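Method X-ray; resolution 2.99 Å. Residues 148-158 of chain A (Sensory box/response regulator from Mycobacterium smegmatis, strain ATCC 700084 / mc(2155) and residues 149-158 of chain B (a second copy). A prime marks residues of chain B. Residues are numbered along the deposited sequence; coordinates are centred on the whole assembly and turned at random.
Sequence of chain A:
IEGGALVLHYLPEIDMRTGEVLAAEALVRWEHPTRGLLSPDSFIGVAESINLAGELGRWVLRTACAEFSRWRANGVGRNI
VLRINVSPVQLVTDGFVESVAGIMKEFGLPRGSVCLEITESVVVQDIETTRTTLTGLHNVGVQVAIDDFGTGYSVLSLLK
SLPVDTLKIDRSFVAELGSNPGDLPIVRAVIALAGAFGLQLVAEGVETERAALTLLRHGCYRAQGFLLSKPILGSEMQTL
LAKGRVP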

ATOM      1  N   ASP A 148       9.998  -4.489   2.088  1.00 67.30           N
ATOM      2  CA  ASP A 148       8.696  -5.136   1.920  1.00 70.26           C
ATOM      3  C   ASP A 148       7.594  -4.087   1.779  1.00 68.68           C
ATOM      4  O   ASP A 148       6.655  -4.027   2.582  1.00 69.42           O
ATOM      5  N   PHE A 149       7.741  -3.242   0.766  1.00 66.10           N
ATOM      6  CA  PHE A 149       6.809  -2.140   0.543  1.00 64.75           C
ATOM      7  C   PHE A 149       5.583  -2.593  -0.240  1.00 64.39           C
ATOM      8  O   PHE A 149       5.710  -3.253  -1.266  1.00 65.17           O
ATOM      9  N   GLY A 150       4.403  -2.204   0.239  1.00 62.68           N
ATOM     10  CA  GLY A 150       3.131  -2.618  -0.353  1.00 61.28           C
ATOM     11  C   GLY A 150       2.584  -3.921   0.200  1.00 61.07           C
ATOM     12  O   GLY A 150       1.531  -4.384  -0.239  1.00 59.26           O
ATOM     13  N   THR A 151       3.293  -4.511   1.163  1.00 61.24           N
ATOM     14  CA  THR A 151       2.882  -5.778   1.772  1.00 62.08           C
ATOM     15  C   THR A 151       2.307  -5.584   3.159  1.00 62.26           C
ATOM     16  O   THR A 151       1.328  -6.228   3.520  1.00 63.72           O
ATOM     17  N   GLY A 152       2.941  -4.725   3.949  1.00 62.72           N
ATOM     18  CA  GLY A 152       2.475  -4.434   5.302  1.00 63.72           C
ATOM     19  C   GLY A 152       1.465  -3.302   5.332  1.00 63.63           C
ATOM     20  O   GLY A 152       0.845  -2.979   4.320  1.00 63.15           O
ATOM     21  N   TYR A 153       1.294  -2.716   6.512  1.00 64.55           N
ATOM     22  CA  TYR A 153       0.442  -1.545   6.690  1.00 66.92           C
ATOM     23  C   TYR A 153       1.040  -0.367   5.946  1.00 66.98           C
ATOM     24  O   TYR A 153       2.100   0.126   6.318  1.00 67.90           O
ATOM     25  N   SER A 154       0.350   0.088   4.908  1.00 67.76           N
ATOM     26  CA  SER A 154       0.920   1.057   3.978  1.00 68.81           C
ATOM     27  C   SER A 154       1.337   2.372   4.630  1.00 68.49           C
ATOM     28  O   SER A 154       0.715   2.831   5.588  1.00 66.42           O
ATOM     29  N   VAL A 155       2.401   2.954   4.085  1.00 69.66           N
ATOM     30  CA  VAL A 155       2.930   4.244   4.518  1.00 71.08           C
ATOM     31  C   VAL A 155       2.675   5.309   3.449  1.00 71.39           C
ATOM     32  O   VAL A 155       3.106   6.452   3.602  1.00 73.60           O
ATOM     33  N   LEU A 156       1.954   4.953   2.385  1.00 69.61           N
ATOM     34  CA  LEU A 156       1.684   5.902   1.298  1.00 70.58           C
ATOM     35  C   LEU A 156       1.288   7.276   1.829  1.00 72.91           C
ATOM     36  O   LEU A 156       1.761   8.297   1.328  1.00 74.02           O
ATOM     37  N   SER A 157       0.433   7.287   2.851  1.00 75.11           N
ATOM     38  CA  SER A 157      -0.014   8.522   3.495  1.00 76.77           C
ATOM     39  C   SER A 157       1.149   9.391   3.971  1.00 79.32           C
ATOM     40  O   SER A 157       1.111  10.614   3.827  1.00 82.09           O
ATOM     41  N   LEU A 158       2.182   8.754   4.519  1.00 81.32           N
ATOM     42  CA  LEU A 158       3.298   9.462   5.154  1.00 81.53           C
ATOM     43  C   LEU A 158       4.630   9.428   4.398  1.00 79.74           C
ATOM     44  O   LEU A 158       5.614   9.975   4.891  1.00 78.61           O
TER
ATOM     45  N   PHE B 149      -8.552   3.389   0.189  1.00 56.53           N
ATOM     46  CA  PHE B 149      -7.390   2.812  -0.488  1.00 56.52           C
ATOM     47  C   PHE B 149      -6.100   3.525  -0.083  1.00 57.82           C
ATOM     48  O   PHE B 149      -6.087   4.745   0.080  1.00 59.52           O
ATOM     49  N   GLY B 150      -5.032   2.749   0.096  1.00 57.60           N
ATOM     50  CA  GLY B 150      -3.711   3.292   0.423  1.00 56.70           C
ATOM     51  C   GLY B 150      -3.410   3.410   1.909  1.00 57.62           C
ATOM     52  O   GLY B 150      -2.315   3.831   2.292  1.00 58.43           O
ATOM     53  N   THR B 151      -4.373   3.043   2.748  1.00 57.10           N
ATOM     54  CA  THR B 151      -4.220   3.169   4.200  1.00 56.39           C
ATOM     55  C   THR B 151      -4.255   1.831   4.940  1.00 54.41           C
ATOM     56  O   THR B 151      -3.921   1.771   6.118  1.00 54.14           O
ATOM     57  N   GLY B 152      -4.655   0.765   4.256  1.00 54.03           N
ATOM     58  CA  GLY B 152      -4.837  -0.532   4.900  1.00 54.78           C
ATOM     59  C   GLY B 152      -3.598  -1.406   4.932  1.00 54.80           C
ATOM     60  O   GLY B 152      -2.471  -0.911   5.011  1.00 53.27           O
ATOM     61  N   TYR B 153      -3.831  -2.716   4.878  1.00 55.42           N
ATOM     62  CA  TYR B 153      -2.769  -3.721   4.928  1.00 56.47           C
ATOM     63  C   TYR B 153      -2.635  -4.377   3.553  1.00 55.35           C
ATOM     64  O   TYR B 153      -3.636  -4.691   2.911  1.00 53.90           O
ATOM     65  N   SER B 154      -1.394  -4.579   3.117  1.00 55.57           N
ATOM     66  CA  SER B 154      -1.089  -5.203   1.822  1.00 56.25           C
ATOM     67  C   SER B 154      -1.759  -4.461   0.662  1.00 57.06           C
ATOM     68  O   SER B 154      -2.342  -5.071  -0.231  1.00 57.07           O
ATOM     69  N   VAL B 155      -1.646  -3.137   0.675  1.00 58.16           N
ATOM     70  CA  VAL B 155      -2.340  -2.280  -0.289  1.00 58.31           C
ATOM     71  C   VAL B 155      -2.110  -2.711  -1.740  1.00 58.62           C
ATOM     72  O   VAL B 155      -3.061  -2.967  -2.485  1.00 58.18           O
ATOM     73  N   LEU B 156      -0.843  -2.787  -2.124  1.00 59.48           N
ATOM     74  CA  LEU B 156      -0.461  -3.132  -3.498  1.00 59.68           C
ATOM     75  C   LEU B 156      -0.681  -4.611  -3.827  1.00 60.83           C
ATOM     76  O   LEU B 156      -1.076  -4.952  -4.944  1.00 60.77           O
ATOM     77  N   SER B 157      -0.422  -5.480  -2.855  1.00 61.78           N
ATOM     78  CA  SER B 157      -0.611  -6.922  -3.022  1.00 62.07           C
ATOM     79  C   SER B 157      -2.047  -7.275  -3.390  1.00 62.72           C
ATOM     80  O   SER B 157      -2.281  -8.090  -4.286  1.00 63.19           O
ATOM     81  N   LEU B 158      -3.001  -6.658  -2.696  1.00 63.64           N
ATOM     82  CA  LEU B 158      -4.418  -6.966  -2.887  1.00 65.06           C
ATOM     83  C   LEU B 158      -4.861  -6.779  -4.338  1.00 64.24           C
ATOM     84  O   LEU B 158      -5.665  -7.560  -4.847  1.00 66.30           O
TER

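The two copies meet through the same loop, and the contact centres on Tyr153 and Tyr153′, whose backbones form a single bridge with CA atoms 4.3 Å apart. Ser154 N donates to Gly152′ O and Ser154′ N donates to Gly152 O, each at 3.0 Å, and Tyr153 CA adds a CA-H...O contact to Gly152′ O at 3.4 Å. Neither tyrosine ring is sandwiched between the bridged backbones. The CA-to-CB bond of Tyr153 points away and that of Tyr153′ sideways, and both residues remain partly exposed. Tyr153 is in the m rotamer and Tyr153′ in the t rotamer, and the rings meet edge to face: the edge of Tyr153′ approaches the face of Tyr153, with planes at 67° and CD1 of Tyr153′ lying 3.9 Å from CE1 of Tyr153. One face of the Tyr153′ ring in turn covers the carbonyl of Thr151, whose O lies 3.6 Å from Tyr153′ CZ.

Beyond this centre Leu156 and Ser157 of each chain face Gly150 of the other, but the two fits differ. At Gly150 the surface is hollow. A CB there would point toward the other chain and lie 2.7 Å from Leu156′ CD1, a clash, and the backbone angles by themselves also call for glycine. Leu156′, with chi1 m and chi2 t, fills the space and also brings CD1 to 3.8 Å from Phe149 CE2. Phe149 (t) starts sideways, but its ring end comes nearer to meet this methyl. The carbonyl of Gly150 points toward Ser157′, where Ser157′ OG donates to Gly150 O at 3.1 Å and Ser157′ N makes a weak bond to the same Gly150 O at 3.4 Å. The m rotamer of Ser157′ keeps its hydroxyl beside that carbonyl. Next to it, Ser154′ (m) donates from OG to Thr151 O in a very short bond of 2.5 Å.

On the reciprocal side the fit differs. Leu156, also m and t, points toward the other chain and lies against Gly150′, with its CD1 4.0 Å from Gly150′ CA and 4.3 Å from Val155′ CG1, while its CB stops 3.8 Å from Gly150′ O. Ser154 (t) points inward, and its CB packs 3.4 Å from Val155′ CG2, a close fit for the t rotamer of Val155′. Ser154 OG accepts from Leu156 N at 3.1 Å, capping the turn into its own helix, and sits 3.3 Å from Gly150′ O, at best a weak bond. Ser157 (m) lays OG 3.6 Å from Thr151′ CG2.

Val155, by contrast, points away and touches nothing across the contact. The CB of Thr151 also points away, and OG1, in the p rotamer, donates to Asp148 O at 2.6 Å, tying the loop to its own chain. One water fills a remaining gap, donating to Gly152 O at 2.5 Å and accepting from Val155′ N at 3.2 Å.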

ATOM      1  CB  ASP A 148       8.402  -6.044   3.126  1.00 73.47           C
ATOM      2  CG  ASP A 148       9.257  -7.300   3.143  1.00 74.91           C
ATOM      3  OD1 ASP A 148       9.895  -7.626   2.117  1.00 76.34           O
ATOM      4  OD2 ASP A 148       9.286  -7.971   4.195  1.00 76.75           O
ATOM      5  CB  PHE A 149       7.499  -1.012  -0.211  1.00 63.71           C
ATOM      6  CG  PHE A 149       6.605   0.159  -0.486  1.00 62.20           C
ATOM      7  CD1 PHE A 149       6.385   1.120   0.485  1.00 63.25           C
ATOM      8  CD2 PHE A 149       5.977   0.298  -1.713  1.00 61.74           C
ATOM      9  CE1 PHE A 149       5.558   2.204   0.235  1.00 63.51           C
ATOM     10  CE2 PHE A 149       5.149   1.376  -1.969  1.00 61.46           C
ATOM     11  CZ  PHE A 149       4.936   2.330  -0.993  1.00 61.72           C
ATOM     12  CB  THR A 151       4.060  -6.747   1.917  1.00 63.14           C
ATOM     13  OG1 THR A 151       5.093  -6.126   2.688  1.00 64.24           O
ATOM     14  CG2 THR A 151       4.595  -7.147   0.558  1.00 64.21           C
ATOM     15  CB  TYR A 153       0.319  -1.187   8.168  1.00 69.21           C
ATOM     16  CG  TYR A 153      -0.529  -2.145   8.965  1.00 70.93           C
ATOM     17  CD1 TYR A 153       0.033  -3.271   9.563  1.00 71.35           C
ATOM     18  CD2 TYR A 153      -1.890  -1.921   9.132  1.00 72.00           C
ATOM     19  CE1 TYR A 153      -0.738  -4.150  10.301  1.00 72.20           C
ATOM     20  CE2 TYR A 153      -2.670  -2.794   9.867  1.00 74.08           C
ATOM     21  CZ  TYR A 153      -2.091  -3.905  10.449  1.00 74.33           C
ATOM     22  OH  TYR A 153      -2.867  -4.772  11.179  1.00 76.97           O
ATOM     23  CB  SER A 154      -0.051   1.346   2.843  1.00 69.86           C
ATOM     24  OG  SER A 154       0.529   2.241   1.910  1.00 71.32           O
ATOM     25  CB  VAL A 155       4.449   4.141   4.814  1.00 71.83           C
ATOM     26  CG1 VAL A 155       5.052   5.479   5.215  1.00 72.18           C
ATOM     27  CG2 VAL A 155       4.695   3.146   5.930  1.00 72.63           C
ATOM     28  CB  LEU A 156       0.592   5.374   0.365  1.00 69.21           C
ATOM     29  CG  LEU A 156       0.989   4.247  -0.589  1.00 69.54           C
ATOM     30  CD1 LEU A 156      -0.223   3.779  -1.370  1.00 69.05           C
ATOM     31  CD2 LEU A 156       2.085   4.678  -1.547  1.00 70.25           C
ATOM     32  CB  SER A 157      -0.923   8.193   4.682  1.00 77.00           C
ATOM     33  OG  SER A 157      -1.954   7.297   4.300  1.00 77.64           O
ATOM     34  CB  LEU A 158       3.517   8.909   6.563  1.00 82.19           C
ATOM     35  CG  LEU A 158       2.271   8.750   7.436  1.00 83.03           C
ATOM     36  CD1 LEU A 158       2.707   8.333   8.825  1.00 84.41           C
ATOM     37  CD2 LEU A 158       1.437  10.021   7.510  1.00 82.40           C
TER
ATOM     38  CB  PHE B 149      -7.569   2.868  -2.004  1.00 55.88           C
ATOM     39  CG  PHE B 149      -6.438   2.248  -2.773  1.00 55.75           C
ATOM     40  CD1 PHE B 149      -6.235   0.876  -2.748  1.00 56.30           C
ATOM     41  CD2 PHE B 149      -5.577   3.034  -3.526  1.00 56.10           C
ATOM     42  CE1 PHE B 149      -5.196   0.297  -3.457  1.00 56.34           C
ATOM     43  CE2 PHE B 149      -4.532   2.460  -4.233  1.00 56.86           C
ATOM     44  CZ  PHE B 149      -4.341   1.090  -4.199  1.00 56.47           C
ATOM     45  CB  THR B 151      -5.316   4.079   4.790  1.00 56.98           C
ATOM     46  OG1 THR B 151      -6.605   3.608   4.377  1.00 57.31           O
ATOM     47  CG2 THR B 151      -5.136   5.517   4.322  1.00 56.44           C
ATOM     48  CB  TYR B 153      -3.072  -4.769   6.018  1.00 57.27           C
ATOM     49  CG  TYR B 153      -2.091  -5.936   6.085  1.00 58.44           C
ATOM     50  CD1 TYR B 153      -0.907  -5.846   6.823  1.00 58.36           C
ATOM     51  CD2 TYR B 153      -2.353  -7.135   5.413  1.00 59.11           C
ATOM     52  CE1 TYR B 153      -0.013  -6.912   6.882  1.00 57.82           C
ATOM     53  CE2 TYR B 153      -1.468  -8.203   5.467  1.00 58.26           C
ATOM     54  CZ  TYR B 153      -0.302  -8.088   6.201  1.00 58.36           C
ATOM     55  OH  TYR B 153       0.568  -9.151   6.249  1.00 59.56           O
ATOM     56  CB  SER B 154      -1.485  -6.689   1.825  1.00 56.88           C
ATOM     57  OG  SER B 154      -0.562  -7.471   2.563  1.00 57.04           O
ATOM     58  CB  VAL B 155      -1.939  -0.808  -0.102  1.00 59.68           C
ATOM     59  CG1 VAL B 155      -2.401   0.041  -1.280  1.00 61.99           C
ATOM     60  CG2 VAL B 155      -2.536  -0.271   1.187  1.00 59.90           C
ATOM     61  CB  LEU B 156       1.001  -2.747  -3.749  1.00 59.03           C
ATOM     62  CG  LEU B 156       1.347  -1.268  -3.529  1.00 59.06           C
ATOM     63  CD1 LEU B 156       2.816  -1.003  -3.818  1.00 58.65           C
ATOM     64  CD2 LEU B 156       0.483  -0.358  -4.389  1.00 59.20           C
ATOM     65  CB  SER B 157      -0.226  -7.656  -1.737  1.00 61.92           C
ATOM     66  OG  SER B 157       1.047  -7.240  -1.288  1.00 63.31           O
ATOM     67  CB  LEU B 158      -5.306  -6.147  -1.936  1.00 67.57           C
ATOM     68  CG  LEU B 158      -5.691  -6.864  -0.630  1.00 69.93           C
ATOM     69  CD1 LEU B 158      -4.529  -6.941   0.344  1.00 70.23           C
ATOM     70  CD2 LEU B 158      -6.880  -6.195   0.044  1.00 71.52           C
TER
HETATM   71  O   HOH W   1       0.932  -1.779   2.078  1.00 64.72           O